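Local coordinates for protein trans-isoprenyl diphosphate synthase (Caulobacter crescentus, PDB 3OYR) that probably builds all-trans-octaprenyl diphosphate, the side-chain precursor of isoprenoid quinones, by adding five isopentenyl units to farnesyl diphosphate with the help of magnesium ions, at residues A190-L195 / A227-D232; G221-L226 / A314-A319. All coordinates share one frame; numbering follows the deposited sequence.

Helix 211-238 takes part in both contacts, turning different stretches to different neighbours. In contact 1 its residues 227-232 meet helix 181-206 near the middle of the chain, where every touching residue is buried and polar side chains deal with two diphosphate ligands and a calcium ion. Contact 2, some 10 Å away between centres, lies farther out and is partly buried: residues 221-226 pack on helix 302-320 through Ala317, Leu224, the CB and amide of Asn223 and the aliphatic stem of Lys316, with no hydrogen bond between the segments. The two adjoin directly, since Ala193 CB of contact 1 sits 3.4 Å from Leu222 O of contact 2. The axes approach more closely in contact 2, 7.6 Å against 9.1 Å.

Contact 1: residues A190-L195 / A227-D232; sequences AKTAEL and AFQLAD. With CA (calcium ion), chain F; DMA (dimethylallyl diphosphate), chain D; DMA (dimethylallyl diphosphate), chain G.
Phe228 meets Thr192 through its ring atom CD2, 4.3 Å from the methyl CG2. The far end of the same ring reaches one dimethylallyl diphosphate, whose phosphate oxygen O2A lies in the ring plane at the edge, 3.3 Å from CZ; Arg343 makes a cation-pi contact with this ring. The next residue, Gln229, supplies the hydrogen bond between the two segments. Its CG is anti to the backbone N (chi1 -171°) and the chain then bends at chi2, carrying the amide across the Thr192 side chain at about a right angle. Thr192 OG1 donates to Gln229 OE1 over 2.6 Å, approaching from above the carbonyl plane, 53° out of it. With OE1 held in this way, NE2 is directed to Asp233 and, by a weak bond of 3.3 Å, to O1A of the second dimethylallyl diphosphate. Lys191 runs extended beside that ligand, its CE 4.1 Å from Gln229 NE2, while its NZ bonds to Gln170 and only weakly to the ligand. Asp232 ends the row: OD1 binds calcium at 2.3 Å and OD2 forms a salt bridge with Lys246. Two phosphate oxygens of the second ligand and three waters complete the metal's shell. Such a metal-bridged diphosphate, held by an aspartate of a central helix, is characteristic of the active site of the all-helical trans-prenyl synthase fold.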
ATOM      1  N   ALA B 190      11.283  11.061   6.335  1.00 29.70           N
ATOM      2  CA  ALA B 190      10.573   9.795   6.270  1.00 29.94           C
ATOM      3  C   ALA B 190       9.617   9.749   5.088  1.00 32.46           C
ATOM      4  O   ALA B 190       9.648   8.809   4.307  1.00 28.66           O
ATOM      5  CB  ALA B 190       9.827   9.532   7.584  1.00 24.50           C
ATOM      6  N   LYS B 191       8.789  10.780   4.947  1.00 29.07           N
ATOM      7  CA  LYS B 191       7.721  10.738   3.977  1.00 32.34           C
ATOM      8  C   LYS B 191       8.197  11.016   2.554  1.00 35.14           C
ATOM      9  O   LYS B 191       7.531  10.603   1.611  1.00 32.55           O
ATOM     10  CB  LYS B 191       6.602  11.700   4.365  1.00 28.24           C
ATOM     11  CG  LYS B 191       6.819  13.116   3.867  1.00 32.80           C
ATOM     12  CD  LYS B 191       5.545  13.924   3.964  1.00 32.70           C
ATOM     13  CE  LYS B 191       5.849  15.383   3.652  1.00 39.96           C
ATOM     14  NZ  LYS B 191       4.591  16.203   3.675  1.00 34.85           N
ATOM     15  N   THR B 192       9.336  11.701   2.400  1.00 32.66           N
ATOM     16  CA  THR B 192       9.795  12.086   1.062  1.00 31.84           C
ATOM     17  C   THR B 192      11.219  11.678   0.750  1.00 32.24           C
ATOM     18  O   THR B 192      11.477  11.102  -0.302  1.00 31.03           O
ATOM     19  CB  THR B 192       9.616  13.593   0.815  1.00 33.15           C
ATOM     20  OG1 THR B 192       8.222  13.928   0.946  1.00 40.82           O
ATOM     21  CG2 THR B 192      10.109  13.982  -0.586  1.00 36.67           C
ATOM     22  N   ALA B 193      12.152  11.972   1.651  1.00 27.30           N
ATOM     23  CA  ALA B 193      13.562  11.762   1.326  1.00 26.12           C
ATOM     24  C   ALA B 193      13.956  10.276   1.244  1.00 26.91           C
ATOM     25  O   ALA B 193      14.828   9.907   0.461  1.00 26.33           O
ATOM     26  CB  ALA B 193      14.459  12.526   2.293  1.00 23.99           C
ATOM     27  N   GLU B 194      13.286   9.432   2.029  1.00 28.32           N
ATOM     28  CA  GLU B 194      13.595   8.006   2.076  1.00 29.45           C
ATOM     29  C   GLU B 194      13.383   7.245   0.756  1.00 25.66           C
ATOM     30  O   GLU B 194      14.190   6.382   0.401  1.00 23.61           O
ATOM     31  CB  GLU B 194      12.787   7.329   3.176  1.00 31.59           C
ATOM     32  CG  GLU B 194      13.519   6.175   3.802  1.00 44.24           C
ATOM     33  CD  GLU B 194      14.620   6.655   4.723  1.00 50.15           C
ATOM     34  OE1 GLU B 194      14.363   7.460   5.650  1.00 57.49           O
ATOM     35  OE2 GLU B 194      15.758   6.232   4.510  1.00 48.04           O
ATOM     36  N   LEU B 195      12.322   7.566   0.026  1.00 16.97           N
ATOM     37  CA  LEU B 195      12.049   6.962  -1.294  1.00 21.51           C
ATOM     38  C   LEU B 195      13.147   7.343  -2.340  1.00 22.63           C
ATOM     39  O   LEU B 195      13.623   6.486  -3.133  1.00 22.88           O
ATOM     40  CB  LEU B 195      10.640   7.331  -1.786  1.00 28.31           C
ATOM     41  CG  LEU B 195      10.164   6.523  -2.995  1.00 29.30           C
ATOM     42  CD1 LEU B 195      10.401   5.015  -2.799  1.00 28.98           C
ATOM     43  CD2 LEU B 195       8.715   6.800  -3.248  1.00 22.23           C
ATOM     44  N   ALA B 227      16.251  18.325   0.224  1.00 27.49           N
ATOM     45  CA  ALA B 227      16.244  19.532  -0.625  1.00 25.52           C
ATOM     46  C   ALA B 227      14.947  19.607  -1.410  1.00 28.66           C
ATOM     47  O   ALA B 227      14.264  20.653  -1.409  1.00 34.76           O
ATOM     48  CB  ALA B 227      17.463  19.522  -1.595  1.00 23.60           C
ATOM     49  N   PHE B 228      14.597  18.477  -2.033  1.00 31.61           N
ATOM     50  CA  PHE B 228      13.416  18.359  -2.881  1.00 30.15           C
ATOM     51  C   PHE B 228      12.159  18.756  -2.125  1.00 27.95           C
ATOM     52  O   PHE B 228      11.370  19.572  -2.611  1.00 30.02           O
ATOM     53  CB  PHE B 228      13.283  16.918  -3.432  1.00 38.63           C
ATOM     54  CG  PHE B 228      12.199  16.758  -4.468  1.00 36.45           C
ATOM     55  CD1 PHE B 228      12.459  17.044  -5.812  1.00 28.61           C
ATOM     56  CD2 PHE B 228      10.912  16.329  -4.103  1.00 32.28           C
ATOM     57  CE1 PHE B 228      11.440  16.915  -6.778  1.00 36.13           C
ATOM     58  CE2 PHE B 228       9.890  16.180  -5.072  1.00 25.80           C
ATOM     59  CZ  PHE B 228      10.151  16.480  -6.402  1.00 30.55           C
ATOM     60  N   GLN B 229      11.982  18.187  -0.932  1.00 27.16           N
ATOM     61  CA  GLN B 229      10.770  18.427  -0.153  1.00 29.31           C
ATOM     62  C   GLN B 229      10.692  19.850   0.413  1.00 31.11           C
ATOM     63  O   GLN B 229       9.613  20.465   0.425  1.00 32.49           O
ATOM     64  CB  GLN B 229      10.643  17.400   0.956  1.00 30.88           C
ATOM     65  CG  GLN B 229       9.306  17.462   1.663  1.00 25.07           C
ATOM     66  CD  GLN B 229       8.123  17.268   0.726  1.00 38.74           C
ATOM     67  OE1 GLN B 229       8.107  16.358  -0.094  1.00 39.33           O
ATOM     68  NE2 GLN B 229       7.133  18.126   0.847  1.00 29.65           N
ATOM     69  N   LEU B 230      11.825  20.367   0.885  1.00 30.85           N
ATOM     70  CA  LEU B 230      11.929  21.783   1.287  1.00 32.40           C
ATOM     71  C   LEU B 230      11.513  22.723   0.154  1.00 33.65           C
ATOM     72  O   LEU B 230      10.710  23.629   0.377  1.00 29.30           O
ATOM     73  CB  LEU B 230      13.339  22.118   1.769  1.00 31.95           C
ATOM     74  CG  LEU B 230      13.658  21.510   3.139  1.00 31.65           C
ATOM     75  CD1 LEU B 230      15.131  21.548   3.392  1.00 23.35           C
ATOM     76  CD2 LEU B 230      12.944  22.245   4.213  1.00 28.05           C
ATOM     77  N   ALA B 231      12.028  22.484  -1.058  1.00 30.32           N
ATOM     78  CA  ALA B 231      11.608  23.256  -2.232  1.00 35.47           C
ATOM     79  C   ALA B 231      10.125  23.063  -2.532  1.00 34.01           C
ATOM     80  O   ALA B 231       9.445  24.028  -2.851  1.00 30.37           O
ATOM     81  CB  ALA B 231      12.448  22.922  -3.453  1.00 27.75           C
ATOM     82  N   ASP B 232       9.624  21.833  -2.403  1.00 30.72           N
ATOM     83  CA  ASP B 232       8.199  21.562  -2.587  1.00 29.82           C
ATOM     84  C   ASP B 232       7.339  22.329  -1.591  1.00 32.49           C
ATOM     85  O   ASP B 232       6.302  22.893  -1.959  1.00 35.52           O
ATOM     86  CB  ASP B 232       7.887  20.066  -2.477  1.00 30.07           C
ATOM     87  CG  ASP B 232       6.446  19.759  -2.803  1.00 39.26           C
ATOM     88  OD1 ASP B 232       5.615  19.665  -1.854  1.00 33.59           O
ATOM     89  OD2 ASP B 232       6.132  19.664  -4.013  1.00 37.71           O
TER
HETATM   90 CA    CA F 338       3.482  19.841  -1.124  1.00 39.99          CA
HETATM   91  C1  DMA D 336       5.085  14.735  -5.374  1.00 34.07           C
HETATM   92  O1  DMA D 336       6.240  14.279  -6.091  1.00 31.76           O
HETATM   93  C2  DMA D 336       5.465  14.090  -4.088  1.00 40.81           C
HETATM   94  C3  DMA D 336       6.138  14.742  -3.137  1.00 44.64           C
HETATM   95  C4  DMA D 336       6.454  16.212  -3.217  1.00 35.88           C
HETATM   96  C5  DMA D 336       6.548  13.943  -1.939  1.00 37.87           C
HETATM   97  PA  DMA D 336       6.841  14.906  -7.439  1.00 35.52           P
HETATM   98  O1A DMA D 336       8.104  14.179  -7.858  1.00 24.76           O
HETATM   99  O2A DMA D 336       6.967  16.393  -7.252  1.00 32.14           O
HETATM  100  O3A DMA D 336       5.581  14.551  -8.395  1.00 29.24           O
HETATM  101  PB  DMA D 336       5.560  14.046  -9.939  1.00 31.19           P
HETATM  102  O1B DMA D 336       5.849  12.558  -9.898  1.00 35.06           O
HETATM  103  O2B DMA D 336       4.106  14.368 -10.207  1.00 34.15           O
HETATM  104  O3B DMA D 336       6.566  14.833 -10.736  1.00 33.39           O
HETATM  105  C1  DMA G 339       4.040  14.164   0.752  1.00 47.45           C
HETATM  106  O1  DMA G 339       4.297  15.512   0.375  1.00 40.17           O
HETATM  107  C2  DMA G 339       3.355  13.364  -0.312  1.00 55.47           C
HETATM  108  C3  DMA G 339       3.693  12.100  -0.593  1.00 44.33           C
HETATM  109  C4  DMA G 339       4.778  11.350   0.114  1.00 45.48           C
HETATM  110  C5  DMA G 339       2.929  11.416  -1.677  1.00 32.94           C
HETATM  111  PA  DMA G 339       3.171  16.633   0.013  1.00 32.43           P
HETATM  112  O1A DMA G 339       3.873  17.933   0.263  1.00 32.48           O
HETATM  113  O2A DMA G 339       1.836  16.351   0.648  1.00 42.31           O
HETATM  114  O3A DMA G 339       3.097  16.376  -1.582  1.00 35.46           O
HETATM  115  PB  DMA G 339       2.076  17.076  -2.622  1.00 37.98           P
HETATM  116  O1B DMA G 339       2.663  16.517  -3.892  1.00 33.11           O
HETATM  117  O2B DMA G 339       2.236  18.564  -2.415  1.00 37.21           O
HETATM  118  O3B DMA G 339       0.680  16.614  -2.272  1.00 33.63           O
HETATM  119  O   HOH W   1       3.292  21.713  -2.595  1.00 35.39           O
HETATM  120  O   HOH W   2       4.270  21.138   0.659  1.00 40.34           O
HETATM  121  O   HOH W   3       1.227  20.405  -0.484  1.00 35.07           O

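Contact 2: residues G221-L226 / A314-A319; sequences GLNLGL and ADKAKA
A chi1 of -68° sets Asn223 CG beside the backbone N and anti to the carbonyl carbon, and Lys316 has the same choice at -74°; with these torsions the Asn223 amide lies against the aliphatic stem of Lys316. The two side chains cross obliquely. Asn223 OD1 lies 3.6 Å from Lys316 CB, which makes this a contact of the amide with the aliphatic stem of the lysine. In the conformer described, CD is equally near OD1 and the amino end leads away from residues 221-226. On the other branch of the amide, ND2 is bonded to the backbone O of Asp219 one turn earlier in its own helix, which helps to fix the rotation of the group.

The two helices run nearly antiparallel here, at 161° between their directions, and their axes come within 7.6 Å. They belong to the mainly helical bundle of the isoprenoid synthase fold, where helix 302-320 packs along helix 211-238, the helix that farther along carries the calcium ligand Asp232.

The small side chain of Ala317 suits the close approach. The CA atoms of Asn223 and Ala317 are 5.0 Å apart, and Asn223 CB rests 3.6 Å from the backbone N of Ala317. The methyl of Ala317 in turn reaches between neighbouring residues of the facing helix: its CB is 3.7 Å from Leu224 N and 3.9 Å from Asn223 CB. Leu224 adds an apolar touch, CB to Ala317 CB at 4.3 Å. It also packs on Phe196 of helix 181-206 and on Leu336 of helix 328-342, while Tyr313, just ahead of residues 314-319, touches both Asn223 and Leu226.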
ATOM      1  N   GLY B 221      20.799  10.375  -2.566  1.00 25.16           N
ATOM      2  CA  GLY B 221      19.345  10.396  -2.680  1.00 24.77           C
ATOM      3  C   GLY B 221      18.655  10.971  -1.443  1.00 27.26           C
ATOM      4  O   GLY B 221      17.709  11.741  -1.587  1.00 32.08           O
ATOM      5  N   LEU B 222      19.133  10.619  -0.240  1.00 26.02           N
ATOM      6  CA  LEU B 222      18.524  11.121   0.999  0.50 27.27           C
ATOM      7  C   LEU B 222      18.616  12.649   1.053  1.00 25.03           C
ATOM      8  O   LEU B 222      17.601  13.357   1.249  1.00 25.94           O
ATOM      9  CB  LEU B 222      19.201  10.488   2.220  0.50 30.00           C
ATOM     10  CG  LEU B 222      18.462  10.430   3.560  0.50 38.16           C
ATOM     11  CD1 LEU B 222      18.510  11.763   4.300  0.50 33.37           C
ATOM     12  CD2 LEU B 222      17.030   9.969   3.387  0.50 36.17           C
ATOM     13  N   ASN B 223      19.824  13.163   0.864  1.00 18.94           N
ATOM     14  CA  ASN B 223      20.015  14.604   0.816  1.00 28.89           C
ATOM     15  C   ASN B 223      19.275  15.284  -0.335  1.00 29.70           C
ATOM     16  O   ASN B 223      18.708  16.372  -0.140  1.00 30.85           O
ATOM     17  CB  ASN B 223      21.500  14.975   0.852  1.00 23.76           C
ATOM     18  CG  ASN B 223      22.129  14.651   2.178  1.00 33.67           C
ATOM     19  OD1 ASN B 223      21.862  15.305   3.187  1.00 28.73           O
ATOM     20  ND2 ASN B 223      22.964  13.626   2.191  1.00 24.11           N
ATOM     21  N   LEU B 224      19.243  14.642  -1.511  1.00 25.24           N
ATOM     22  CA  LEU B 224      18.455  15.190  -2.630  1.00 24.51           C
ATOM     23  C   LEU B 224      16.983  15.315  -2.244  1.00 26.93           C
ATOM     24  O   LEU B 224      16.352  16.332  -2.517  1.00 24.98           O
ATOM     25  CB  LEU B 224      18.594  14.359  -3.906  1.00 25.23           C
ATOM     26  CG  LEU B 224      17.864  15.040  -5.067  1.00 34.59           C
ATOM     27  CD1 LEU B 224      18.810  15.545  -6.082  1.00 37.88           C
ATOM     28  CD2 LEU B 224      16.871  14.145  -5.700  1.00 39.43           C
ATOM     29  N   GLY B 225      16.461  14.295  -1.567  1.00 28.34           N
ATOM     30  CA  GLY B 225      15.059  14.289  -1.172  1.00 20.57           C
ATOM     31  C   GLY B 225      14.685  15.329  -0.136  1.00 27.94           C
ATOM     32  O   GLY B 225      13.600  15.906  -0.213  1.00 25.65           O
ATOM     33  N   LEU B 226      15.563  15.572   0.830  1.00 27.62           N
ATOM     34  CA  LEU B 226      15.354  16.674   1.788  1.00 28.04           C
ATOM     35  C   LEU B 226      15.263  18.037   1.077  1.00 28.68           C
ATOM     36  O   LEU B 226      14.275  18.779   1.252  1.00 25.83           O
ATOM     37  CB  LEU B 226      16.442  16.660   2.871  1.00 30.55           C
ATOM     38  CG  LEU B 226      16.399  15.415   3.776  1.00 25.61           C
ATOM     39  CD1 LEU B 226      17.621  15.322   4.654  1.00 29.39           C
ATOM     40  CD2 LEU B 226      15.158  15.433   4.638  1.00 24.14           C
ATOM     41  N   ALA B 314      21.206  20.180  -0.933  1.00 26.91           N
ATOM     42  CA  ALA B 314      21.688  19.926  -2.303  1.00 26.07           C
ATOM     43  C   ALA B 314      23.213  19.846  -2.401  1.00 31.30           C
ATOM     44  O   ALA B 314      23.727  19.013  -3.157  1.00 28.97           O
ATOM     45  CB  ALA B 314      21.163  20.942  -3.268  1.00 29.01           C
ATOM     46  N   ASP B 315      23.921  20.691  -1.633  1.00 23.24           N
ATOM     47  CA  ASP B 315      25.397  20.625  -1.533  1.00 31.98           C
ATOM     48  C   ASP B 315      25.853  19.307  -0.950  1.00 20.48           C
ATOM     49  O   ASP B 315      26.845  18.718  -1.403  1.00 32.34           O
ATOM     50  CB  ASP B 315      25.959  21.797  -0.681  1.00 27.11           C
ATOM     51  CG  ASP B 315      25.748  23.157  -1.343  1.00 35.93           C
ATOM     52  OD1 ASP B 315      25.435  23.202  -2.554  1.00 38.12           O
ATOM     53  OD2 ASP B 315      25.874  24.184  -0.649  1.00 44.61           O
ATOM     54  N   LYS B 316      25.135  18.850   0.078  1.00 21.67           N
ATOM     55  CA  LYS B 316      25.417  17.561   0.717  0.50 27.60           C
ATOM     56  C   LYS B 316      25.210  16.432  -0.305  1.00 31.85           C
ATOM     57  O   LYS B 316      26.029  15.516  -0.406  1.00 27.19           O
ATOM     58  CB  LYS B 316      24.525  17.351   1.951  0.50 27.20           C
ATOM     59  CG  LYS B 316      24.898  18.193   3.185  0.50 25.84           C
ATOM     60  CD  LYS B 316      23.809  18.124   4.243  0.50 31.76           C
ATOM     61  CE  LYS B 316      24.191  18.893   5.511  0.50 38.39           C
ATOM     62  NZ  LYS B 316      24.662  18.002   6.612  0.50 22.39           N
ATOM     63  N   ALA B 317      24.125  16.520  -1.091  1.00 21.81           N
ATOM     64  CA  ALA B 317      23.882  15.512  -2.154  1.00 31.02           C
ATOM     65  C   ALA B 317      25.025  15.463  -3.176  1.00 26.35           C
ATOM     66  O   ALA B 317      25.513  14.380  -3.506  1.00 30.01           O
ATOM     67  CB  ALA B 317      22.530  15.724  -2.851  1.00 21.04           C
ATOM     68  N   LYS B 318      25.472  16.635  -3.633  1.00 26.03           N
ATOM     69  CA  LYS B 318      26.577  16.704  -4.581  1.00 28.07           C
ATOM     70  C   LYS B 318      27.882  16.166  -3.971  1.00 27.47           C
ATOM     71  O   LYS B 318      28.596  15.430  -4.620  1.00 31.40           O
ATOM     72  CB  LYS B 318      26.768  18.117  -5.106  1.00 30.39           C
ATOM     73  CG  LYS B 318      25.565  18.692  -5.815  1.00 29.32           C
ATOM     74  CD  LYS B 318      25.685  20.192  -5.971  1.00 48.45           C
ATOM     75  CE  LYS B 318      26.226  20.563  -7.330  1.00 59.18           C
ATOM     76  NZ  LYS B 318      26.112  22.031  -7.580  1.00 65.67           N
ATOM     77  N   ALA B 319      28.151  16.502  -2.712  1.00 28.57           N
ATOM     78  CA  ALA B 319      29.356  16.038  -2.032  1.00 26.51           C
ATOM     79  C   ALA B 319      29.311  14.541  -1.754  1.00 28.23           C
ATOM     80  O   ALA B 319      30.355  13.885  -1.732  1.00 30.36           O
ATOM     81  CB  ALA B 319      29.617  16.864  -0.713  1.00 22.52           C
TER